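Local coordinates for periplasmic binding protein/LacI transcriptional regulator (Burkholderia graminis C4D1M, PDB 5HQJ) that probably binds sugars in the periplasm as the solute-binding component of an ABC transporter, and is seen here holding D-arabinose between its two lobes, at residues Val31-Lys36 with Tyr60-Pro65; Ala137-Thr142 with Gly213-Ser218; Gln150-Ile155 with Lys183-Gln188. All coordinates share one frame; numbering follows the deposited sequence.

Interaction 1: Val31-Lys36 with Tyr60-Pro65; sequences VAVIPK and YQWVVP. With 64K (alpha-D-arabinopyranose), chain B.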
loop_
_atom_site.group_PDB
_atom_site.type_symbol
_atom_site.label_atom_id
_atom_site.label_comp_id
_atom_site.label_asym_id
_atom_site.label_seq_id
_atom_site.Cartn_x
_atom_site.Cartn_y
_atom_site.Cartn_z
ATOM N N VAL A 31 2.294 22.828 -0.098
ATOM C CA VAL A 31 1.825 21.502 -0.487
ATOM C C VAL A 31 1.543 20.656 0.739
ATOM O O VAL A 31 2.222 20.759 1.760
ATOM C CB VAL A 31 2.849 20.770 -1.391
ATOM C CG1 VAL A 31 3.067 21.571 -2.658
ATOM C CG2 VAL A 31 4.189 20.497 -0.666
ATOM N N ALA A 32 0.555 19.797 0.603
ATOM C CA ALA A 32 0.103 18.933 1.660
ATOM C C ALA A 32 0.065 17.491 1.150
ATOM O O ALA A 32 -0.379 17.248 0.025
ATOM C CB ALA A 32 -1.266 19.374 2.159
ATOM N N VAL A 33 0.549 16.559 1.971
ATOM C CA VAL A 33 0.512 15.142 1.640
ATOM C C VAL A 33 -0.214 14.366 2.724
ATOM O O VAL A 33 0.048 14.557 3.921
ATOM C CB VAL A 33 1.926 14.585 1.438
ATOM C CG1 VAL A 33 1.848 13.164 0.940
ATOM C CG2 VAL A 33 2.694 15.418 0.438
ATOM N N ILE A 34 -1.130 13.503 2.293
ATOM C CA ILE A 34 -2.080 12.823 3.176
ATOM C C ILE A 34 -1.928 11.328 3.050
ATOM O O ILE A 34 -2.168 10.781 1.953
ATOM C CB ILE A 34 -3.566 13.188 2.813
ATOM C CG1 ILE A 34 -3.744 14.706 2.785
ATOM C CG2 ILE A 34 -4.573 12.514 3.783
ATOM C CD1 ILE A 34 -5.053 15.180 2.179
ATOM N N PRO A 35 -1.528 10.655 4.137
ATOM C CA PRO A 35 -1.558 9.194 4.102
ATOM C C PRO A 35 -2.958 8.655 4.356
ATOM O O PRO A 35 -3.869 9.450 4.614
ATOM C CB PRO A 35 -0.613 8.812 5.246
ATOM C CG PRO A 35 -0.863 9.884 6.254
ATOM C CD PRO A 35 -0.953 11.137 5.419
ATOM N N LYS A 36 -3.111 7.340 4.328
ATOM C CA LYS A 36 -4.406 6.744 4.668
ATOM C C LYS A 36 -4.679 6.975 6.155
ATOM O O LYS A 36 -5.832 7.090 6.568
ATOM C CB LYS A 36 -4.439 5.247 4.342
ATOM C CG LYS A 36 -4.648 4.911 2.829
ATOM C CD LYS A 36 -4.744 3.390 2.605
ATOM C CE LYS A 36 -4.863 3.008 1.123
ATOM N NZ LYS A 36 -5.169 1.560 0.963
ATOM N N TYR A 60 5.709 22.563 3.382
ATOM C CA TYR A 60 5.236 21.197 3.323
ATOM C C TYR A 60 4.488 20.853 4.604
ATOM O O TYR A 60 4.971 21.170 5.691
ATOM C CB TYR A 60 6.433 20.251 3.114
ATOM C CG TYR A 60 6.118 18.784 3.328
ATOM C CD1 TYR A 60 5.453 18.041 2.363
ATOM C CD2 TYR A 60 6.500 18.139 4.494
ATOM C CE1 TYR A 60 5.169 16.706 2.565
ATOM C CE2 TYR A 60 6.227 16.803 4.707
ATOM C CZ TYR A 60 5.551 16.089 3.748
ATOM O OH TYR A 60 5.263 14.749 3.930
ATOM N N GLN A 61 3.315 20.225 4.481
ATOM C CA GLN A 61 2.670 19.580 5.624
ATOM C C GLN A 61 2.232 18.146 5.342
ATOM O O GLN A 61 1.751 17.778 4.251
ATOM C CB GLN A 61 1.453 20.393 6.109
ATOM C CG GLN A 61 0.807 21.152 5.016
ATOM C CD GLN A 61 -0.450 21.887 5.437
ATOM O OE1 GLN A 61 -0.970 21.692 6.536
ATOM N NE2 GLN A 61 -0.944 22.742 4.552
ATOM N N TRP A 62 2.391 17.346 6.381
ATOM C CA TRP A 62 1.916 15.982 6.439
ATOM C C TRP A 62 0.656 15.973 7.296
ATOM O O TRP A 62 0.710 16.317 8.477
ATOM C CB TRP A 62 3.052 15.111 7.004
ATOM C CG TRP A 62 2.806 13.668 7.204
ATOM C CD1 TRP A 62 2.604 13.032 8.387
ATOM C CD2 TRP A 62 2.785 12.656 6.199
ATOM N NE1 TRP A 62 2.472 11.682 8.188
ATOM C CE2 TRP A 62 2.574 11.425 6.847
ATOM C CE3 TRP A 62 2.941 12.663 4.805
ATOM C CZ2 TRP A 62 2.480 10.232 6.163
ATOM C CZ3 TRP A 62 2.855 11.450 4.127
ATOM C CH2 TRP A 62 2.610 10.269 4.797
ATOM N N VAL A 63 -0.472 15.634 6.681
ATOM C CA VAL A 63 -1.780 15.699 7.334
ATOM C C VAL A 63 -2.381 14.307 7.492
ATOM O O VAL A 63 -2.734 13.637 6.513
ATOM C CB VAL A 63 -2.734 16.599 6.542
ATOM C CG1 VAL A 63 -3.988 16.887 7.357
ATOM C CG2 VAL A 63 -2.021 17.898 6.167
ATOM N N VAL A 64 -2.530 13.880 8.736
ATOM C CA VAL A 64 -2.849 12.494 9.015
ATOM C C VAL A 64 -4.309 12.253 9.424
ATOM O O VAL A 64 -4.792 12.847 10.394
ATOM C CB VAL A 64 -1.958 11.955 10.138
ATOM C CG1 VAL A 64 -2.042 10.467 10.152
ATOM C CG2 VAL A 64 -0.496 12.409 9.961
ATOM N N PRO A 65 -5.013 11.364 8.701
ATOM C CA PRO A 65 -6.340 10.945 9.181
ATOM C C PRO A 65 -6.276 10.173 10.513
ATOM O O PRO A 65 -5.221 9.632 10.833
ATOM C CB PRO A 65 -6.856 10.044 8.052
ATOM C CG PRO A 65 -6.063 10.469 6.807
ATOM C CD PRO A 65 -4.714 10.840 7.353
HETATM O O2 64K B . 0.167 0.114 -0.317
HETATM C C2 64K B . -0.470 -0.209 0.966
HETATM C C3 64K B . 0.564 -0.861 1.826
HETATM O O3 64K B . 0.761 -2.182 1.373
HETATM C C4 64K B . 0.114 -0.974 3.278
HETATM O O4 64K B . -0.971 -1.907 3.436
HETATM C C5 64K B . -0.350 0.328 3.755
HETATM O O5 64K B . -1.498 0.732 2.970
HETATM C C1 64K B . -0.974 1.050 1.613
HETATM O O1 64K B . -2.007 1.550 0.856
#
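Val-31 to Val-33 pair in parallel register with Tyr-60 to Trp-62, the axes of the short strands 4.8 Å apart and 19° from parallel. Three backbone hydrogen bonds close the ladder: Gln-61 N to Val-31 O, Val-33 N to Gln-61 O and Val-63 N to Val-33 O. The two strands are the arms of a beta-alpha-beta unit, and its crossover helix 42-56 covers the face that carries Tyr-60 and Trp-62. On that face Val-33 lies between the two aromatic residues. Its CG2 meets the edge of the phenol ring, 3.5 Å from Tyr-60 CE1, while CG1 approaches Trp-62 CZ3 at 3.8 Å. A branched residue suits this place because each methyl serves a different ring. Tyr-60 sends its OH on to Asn-46, keeping its polar end satisfied beside apolar neighbours. The indole, with CG anti to the backbone N (chi1 178°), reaches along the strand to Pro-35. There Pro-35 CD stands over the six-membered ring of Trp-62, 3.7 Å from its centroid and 13° off the normal, a CH-pi contact favoured by the polarised C-H groups beside a proline nitrogen. On the other face Ala-32 CB lies 4.0 Å from Gln-61 CG, and Leu-80 of helix 71-82 packs on both residues, where a small methyl fits well. Beyond Pro-35 the extended chain of Lys-36 leads to the sugar: NZ is held by a hydrogen bond to Asn-164 and makes a weak one, 3.2 Å long, to O1 of the arabinose. Proline has no N-H to continue the ladder, and Val-63 O instead faces Pro-35 CD at 3.3 Å, buried without a hydrogen-bond partner. The chemistry thus changes where the strand ends: amide pairing gives way to proline-aromatic packing, and the chain continues to a lysine in the binding cleft.

Interaction 2: Ala137-Thr142 with Gly213-Ser218; sequences ATMAET and GIFGVS. With 64K (alpha-D-arabinopyranose), chain B.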
loop_
_atom_site.group_PDB
_atom_site.type_symbol
_atom_site.label_atom_id
_atom_site.label_comp_id
_atom_site.label_asym_id
_atom_site.label_seq_id
_atom_site.Cartn_x
_atom_site.Cartn_y
_atom_site.Cartn_z
ATOM N N ALA A 137 -0.695 -10.550 -9.405
ATOM C CA ALA A 137 -0.331 -11.536 -10.387
ATOM C C ALA A 137 1.064 -12.134 -10.148
ATOM O O ALA A 137 1.246 -13.323 -10.220
ATOM C CB ALA A 137 -0.422 -10.892 -11.805
ATOM N N THR A 138 2.048 -11.302 -9.847
ATOM C CA THR A 138 3.381 -11.772 -9.546
ATOM C C THR A 138 3.439 -12.657 -8.300
ATOM O O THR A 138 4.114 -13.655 -8.282
ATOM C CB THR A 138 4.320 -10.575 -9.379
ATOM O OG1 THR A 138 4.403 -9.883 -10.626
ATOM C CG2 THR A 138 5.722 -10.975 -8.952
HETATM N N MSE A 139 2.738 -12.276 -7.252
HETATM C CA MSE A 139 2.629 -13.115 -6.067
HETATM C C MSE A 139 2.047 -14.476 -6.384
HETATM O O MSE A 139 2.513 -15.510 -5.892
HETATM C CB MSE A 139 1.760 -12.408 -5.037
HETATM C CG MSE A 139 2.413 -11.212 -4.396
HETATM SE SE MSE A 139 1.186 -10.536 -2.991
HETATM C CE MSE A 139 1.976 -11.240 -1.363
ATOM N N ALA A 140 1.030 -14.491 -7.227
ATOM C CA ALA A 140 0.419 -15.747 -7.613
ATOM C C ALA A 140 1.402 -16.673 -8.339
ATOM O O ALA A 140 1.404 -17.890 -8.101
ATOM C CB ALA A 140 -0.822 -15.498 -8.475
ATOM N N GLU A 141 2.209 -16.108 -9.243
ATOM C CA GLU A 141 3.208 -16.921 -9.941
ATOM C C GLU A 141 4.242 -17.438 -8.956
ATOM O O GLU A 141 4.641 -18.609 -9.007
ATOM C CB GLU A 141 3.891 -16.113 -11.035
ATOM C CG GLU A 141 2.942 -15.596 -12.069
ATOM C CD GLU A 141 3.475 -14.405 -12.858
ATOM O OE1 GLU A 141 2.751 -13.926 -13.755
ATOM O OE2 GLU A 141 4.598 -13.938 -12.580
ATOM N N THR A 142 4.697 -16.564 -8.066
ATOM C CA THR A 142 5.661 -16.956 -7.069
ATOM C C THR A 142 5.112 -18.123 -6.231
ATOM O O THR A 142 5.772 -19.154 -5.987
ATOM C CB THR A 142 6.023 -15.779 -6.162
ATOM O OG1 THR A 142 6.636 -14.697 -6.915
ATOM C CG2 THR A 142 6.971 -16.257 -5.070
ATOM N N GLY A 213 -0.257 -22.368 1.763
ATOM C CA GLY A 213 0.248 -21.028 1.580
ATOM C C GLY A 213 -0.636 -19.911 2.121
ATOM O O GLY A 213 -1.852 -20.040 2.191
ATOM N N ILE A 214 -0.020 -18.781 2.451
ATOM C CA ILE A 214 -0.716 -17.556 2.813
ATOM C C ILE A 214 -0.136 -16.358 2.066
ATOM O O ILE A 214 1.074 -16.154 2.022
ATOM C CB ILE A 214 -0.651 -17.244 4.325
ATOM C CG1 ILE A 214 -1.191 -18.405 5.131
ATOM C CG2 ILE A 214 -1.392 -15.913 4.641
ATOM C CD1 ILE A 214 -1.048 -18.230 6.685
ATOM N N PHE A 215 -1.016 -15.523 1.562
ATOM C CA PHE A 215 -0.663 -14.208 1.011
ATOM C C PHE A 215 -1.101 -13.099 1.960
ATOM O O PHE A 215 -2.301 -13.049 2.324
ATOM C CB PHE A 215 -1.387 -13.904 -0.290
ATOM C CG PHE A 215 -1.182 -14.876 -1.411
ATOM C CD1 PHE A 215 -1.960 -16.028 -1.508
ATOM C CD2 PHE A 215 -0.300 -14.595 -2.467
ATOM C CE1 PHE A 215 -1.811 -16.914 -2.586
ATOM C CE2 PHE A 215 -0.163 -15.475 -3.511
ATOM C CZ PHE A 215 -0.923 -16.619 -3.586
ATOM N N GLY A 216 -0.197 -12.195 2.307
ATOM C CA GLY A 216 -0.565 -10.997 3.030
ATOM C C GLY A 216 -0.436 -9.841 2.058
ATOM O O GLY A 216 0.670 -9.557 1.606
ATOM N N VAL A 217 -1.552 -9.238 1.649
ATOM C CA VAL A 217 -1.516 -8.210 0.627
ATOM C C VAL A 217 -1.473 -6.783 1.220
ATOM O O VAL A 217 -1.438 -5.798 0.462
ATOM C CB VAL A 217 -2.711 -8.308 -0.355
ATOM C CG1 VAL A 217 -2.598 -9.615 -1.160
ATOM C CG2 VAL A 217 -4.105 -8.103 0.345
ATOM N N SER A 218 -1.518 -6.670 2.550
ATOM C CA SER A 218 -1.382 -5.388 3.244
ATOM C C SER A 218 -0.248 -5.477 4.285
ATOM O O SER A 218 0.260 -6.543 4.553
ATOM C CB SER A 218 -2.697 -4.985 3.895
ATOM O OG SER A 218 -2.959 -5.804 5.000
HETATM O O2 64K B . 0.167 0.114 -0.317
HETATM C C2 64K B . -0.470 -0.209 0.966
HETATM C C3 64K B . 0.564 -0.861 1.826
HETATM O O3 64K B . 0.761 -2.182 1.373
HETATM C C4 64K B . 0.114 -0.974 3.278
HETATM O O4 64K B . -0.971 -1.907 3.436
HETATM C C5 64K B . -0.350 0.328 3.755
HETATM O O5 64K B . -1.498 0.732 2.970
HETATM C C1 64K B . -0.974 1.050 1.613
HETATM O O1 64K B . -2.007 1.550 0.856
#
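Phe-215 of strand 211-216 turns the edge of its ring, not its face, to helix 132-146: CE2 points at the backbone of Met-139, 3.6 Å from its O, which lies near the ring plane. The same corner of the ring touches the start of the Met-139 side chain, CE2 being 3.9 Å from CB. From there Met-139, modelled as selenomethionine, crosses the gap from helix to strand. Its bend at chi3 (101°) brings the terminal CE to 3.7 Å from Gly-216 O, while SE passes 4.3 Å from Val-217 CG1. A long, unbranched residue spans the usual helix-to-sheet gap, here 10.4 Å between the short axes, which run nearly antiparallel (161°). Ile-172 and Leu-176 of helix 163-176 also pack on Phe-215, closing the apolar layer between helices and sheet. Past the strand end, Ser-218 reaches the ligand, its CA 3.5 Å from O4 of the arabinose, and its OG is held by Asp-192. No hydrogen bond joins 137-142 to 213-218, so their union rests on dispersion and on the fit of ring edge to carbonyl, where the weakly positive C-H rim of Phe-215 probably meets the oxygen favourably.

Interaction 3: Gln150-Ile155 with Lys183-Gln188; sequences QGEVAI and KVVETQ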
loop_
_atom_site.group_PDB
_atom_site.type_symbol
_atom_site.label_atom_id
_atom_site.label_comp_id
_atom_site.label_asym_id
_atom_site.label_seq_id
_atom_site.Cartn_x
_atom_site.Cartn_y
_atom_site.Cartn_z
ATOM N N GLN A 150 0.199 -26.911 -6.240
ATOM C CA GLN A 150 -0.597 -27.736 -5.393
ATOM C C GLN A 150 -0.845 -27.126 -4.010
ATOM O O GLN A 150 0.125 -26.768 -3.342
ATOM C CB GLN A 150 0.089 -29.070 -5.152
ATOM C CG GLN A 150 -0.850 -30.189 -5.122
ATOM C CD GLN A 150 -1.443 -30.397 -6.474
ATOM O OE1 GLN A 150 -0.752 -30.376 -7.492
ATOM N NE2 GLN A 150 -2.737 -30.557 -6.503
ATOM N N GLY A 151 -2.098 -27.031 -3.563
ATOM C CA GLY A 151 -2.350 -26.648 -2.190
ATOM C C GLY A 151 -3.472 -25.648 -1.932
ATOM O O GLY A 151 -3.769 -24.795 -2.782
ATOM N N GLU A 152 -4.054 -25.723 -0.749
ATOM C CA GLU A 152 -4.940 -24.707 -0.249
ATOM C C GLU A 152 -4.163 -23.477 0.155
ATOM O O GLU A 152 -3.116 -23.592 0.783
ATOM C CB GLU A 152 -5.699 -25.198 0.988
ATOM C CG GLU A 152 -6.613 -26.357 0.660
ATOM C CD GLU A 152 -7.333 -26.930 1.868
ATOM O OE1 GLU A 152 -6.994 -26.572 3.014
ATOM O OE2 GLU A 152 -8.247 -27.751 1.651
ATOM N N VAL A 153 -4.682 -22.311 -0.191
ATOM C CA VAL A 153 -4.097 -21.042 0.208
ATOM C C VAL A 153 -5.123 -20.077 0.763
ATOM O O VAL A 153 -6.323 -20.167 0.468
ATOM C CB VAL A 153 -3.371 -20.355 -0.969
ATOM C CG1 VAL A 153 -2.232 -21.224 -1.468
ATOM C CG2 VAL A 153 -4.325 -19.994 -2.082
ATOM N N ALA A 154 -4.650 -19.146 1.577
ATOM C CA ALA A 154 -5.464 -18.079 2.174
ATOM C C ALA A 154 -4.887 -16.710 1.845
ATOM O O ALA A 154 -3.685 -16.563 1.645
ATOM C CB ALA A 154 -5.591 -18.243 3.692
ATOM N N ILE A 155 -5.771 -15.721 1.749
ATOM C CA ILE A 155 -5.424 -14.347 1.462
ATOM C C ILE A 155 -5.907 -13.465 2.591
ATOM O O ILE A 155 -7.101 -13.487 2.952
ATOM C CB ILE A 155 -6.057 -13.858 0.114
ATOM C CG1 ILE A 155 -5.692 -14.774 -1.038
ATOM C CG2 ILE A 155 -5.673 -12.340 -0.129
ATOM C CD1 ILE A 155 -6.388 -14.391 -2.351
ATOM N N LYS A 183 -6.293 -24.023 -4.508
ATOM C CA LYS A 183 -7.603 -23.506 -4.162
ATOM C C LYS A 183 -7.499 -22.443 -3.110
ATOM O O LYS A 183 -6.839 -22.684 -2.090
ATOM C CB LYS A 183 -8.463 -24.668 -3.646
ATOM C CG LYS A 183 -9.874 -24.338 -3.254
ATOM C CD LYS A 183 -10.838 -25.314 -3.892
ATOM C CE LYS A 183 -12.233 -24.740 -3.964
ATOM N NZ LYS A 183 -12.296 -23.581 -4.894
ATOM N N VAL A 184 -8.098 -21.290 -3.337
ATOM C CA VAL A 184 -8.214 -20.247 -2.338
ATOM C C VAL A 184 -9.361 -20.610 -1.406
ATOM O O VAL A 184 -10.560 -20.624 -1.797
ATOM C CB VAL A 184 -8.456 -18.859 -2.943
ATOM C CG1 VAL A 184 -8.584 -17.832 -1.836
ATOM C CG2 VAL A 184 -7.312 -18.469 -3.904
ATOM N N VAL A 185 -8.999 -20.970 -0.185
ATOM C CA VAL A 185 -10.000 -21.404 0.804
ATOM C C VAL A 185 -10.473 -20.276 1.719
ATOM O O VAL A 185 -11.512 -20.402 2.378
ATOM C CB VAL A 185 -9.491 -22.615 1.639
ATOM C CG1 VAL A 185 -9.252 -23.849 0.707
ATOM C CG2 VAL A 185 -8.297 -22.270 2.498
ATOM N N GLU A 186 -9.787 -19.148 1.710
ATOM C CA GLU A 186 -10.132 -18.030 2.587
ATOM C C GLU A 186 -9.592 -16.735 2.074
ATOM O O GLU A 186 -8.427 -16.660 1.647
ATOM C CB GLU A 186 -9.568 -18.235 3.986
ATOM C CG GLU A 186 -9.868 -17.080 4.939
ATOM C CD GLU A 186 -9.570 -17.438 6.383
ATOM O OE1 GLU A 186 -9.806 -18.603 6.756
ATOM O OE2 GLU A 186 -9.079 -16.559 7.116
ATOM N N THR A 187 -10.438 -15.714 2.098
ATOM C CA THR A 187 -10.005 -14.327 1.884
ATOM C C THR A 187 -10.658 -13.491 2.971
ATOM O O THR A 187 -11.887 -13.440 3.049
ATOM C CB THR A 187 -10.390 -13.775 0.493
ATOM O OG1 THR A 187 -9.814 -14.598 -0.531
ATOM C CG2 THR A 187 -9.933 -12.307 0.359
ATOM N N GLN A 188 -9.856 -12.883 3.852
ATOM C CA GLN A 188 -10.406 -12.160 5.007
ATOM C C GLN A 188 -9.672 -10.857 5.283
ATOM O O GLN A 188 -8.454 -10.750 5.096
ATOM C CB GLN A 188 -10.365 -13.037 6.280
ATOM C CG GLN A 188 -11.274 -14.224 6.260
ATOM C CD GLN A 188 -12.719 -13.825 6.445
ATOM O OE1 GLN A 188 -13.066 -13.147 7.412
ATOM N NE2 GLN A 188 -13.553 -14.165 5.481
#
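Val-153 and Ile-155 meet Val-184 and Thr-187 on one face of a parallel strand pair, the two beta strands of a beta-alpha-beta unit in a Rossmann-like lobe. Val-153 CG2 touches Val-184 CG2 at 3.8 Å, and Ile-155 CD1 also reaches Val-184. Ile-155 and Thr-187 run alongside each other, with Thr-187 OG1 3.9 Å from Ile-155 CB. Beta-branched residues suit this extended backbone and fill the layer beneath helix 163-176, whose Leu-176 and Ile-172 cover the valines and the isoleucine. Toward the other side, Val-185 CG1 sits across the aliphatic part of Glu-152, 3.6 Å from its CG, so the glutamate supplies methylene packing at the partly exposed edge. Glu-186 packs its CB on Ala-154 and carries its carboxylate to Thr-204 of helix 194-207.

A beta bulge at Val-185 and Glu-186 sets which residues follow on each face. Val-153 O accepts Val-185 N at 2.9 Å, yet Ile-155 N next turns to Glu-186 O, at 2.8 Å; two residues, Val-185 and Glu-186, thus stand opposite Ala-154 alone. The extra residue, its psi folded to -12°, puts Thr-187 back on the face of Val-184. Near the beginning of the pairing Gly-151, at a phi of 137° that calls for glycine, accepts Lys-183 N at its O over 3.2 Å, the donor 36° out of the carbonyl plane.

How the interactions relate
Interactions 1 and 3 are the same device in different lobes: each joins the first strand of a beta-alpha-beta unit to the edge strand of its sheet, and each is partly buried. Their centres lie about 36 Å apart, on opposite sides of the chain's centre. Interaction 1 carries aromatic and proline packing near the cleft, interaction 3 aliphatic packing and a bulge farther from the sugar. Interaction 2 is wholly buried and largely apolar, laying helix 132-146 on the same sheet whose edge is interaction 3; Phe-215 N probably bonds Ala-154 O (2.9 Å), joining the two. Interactions 1 and 2 both lead from a strand end through a short loop to the arabinose, one from each lobe.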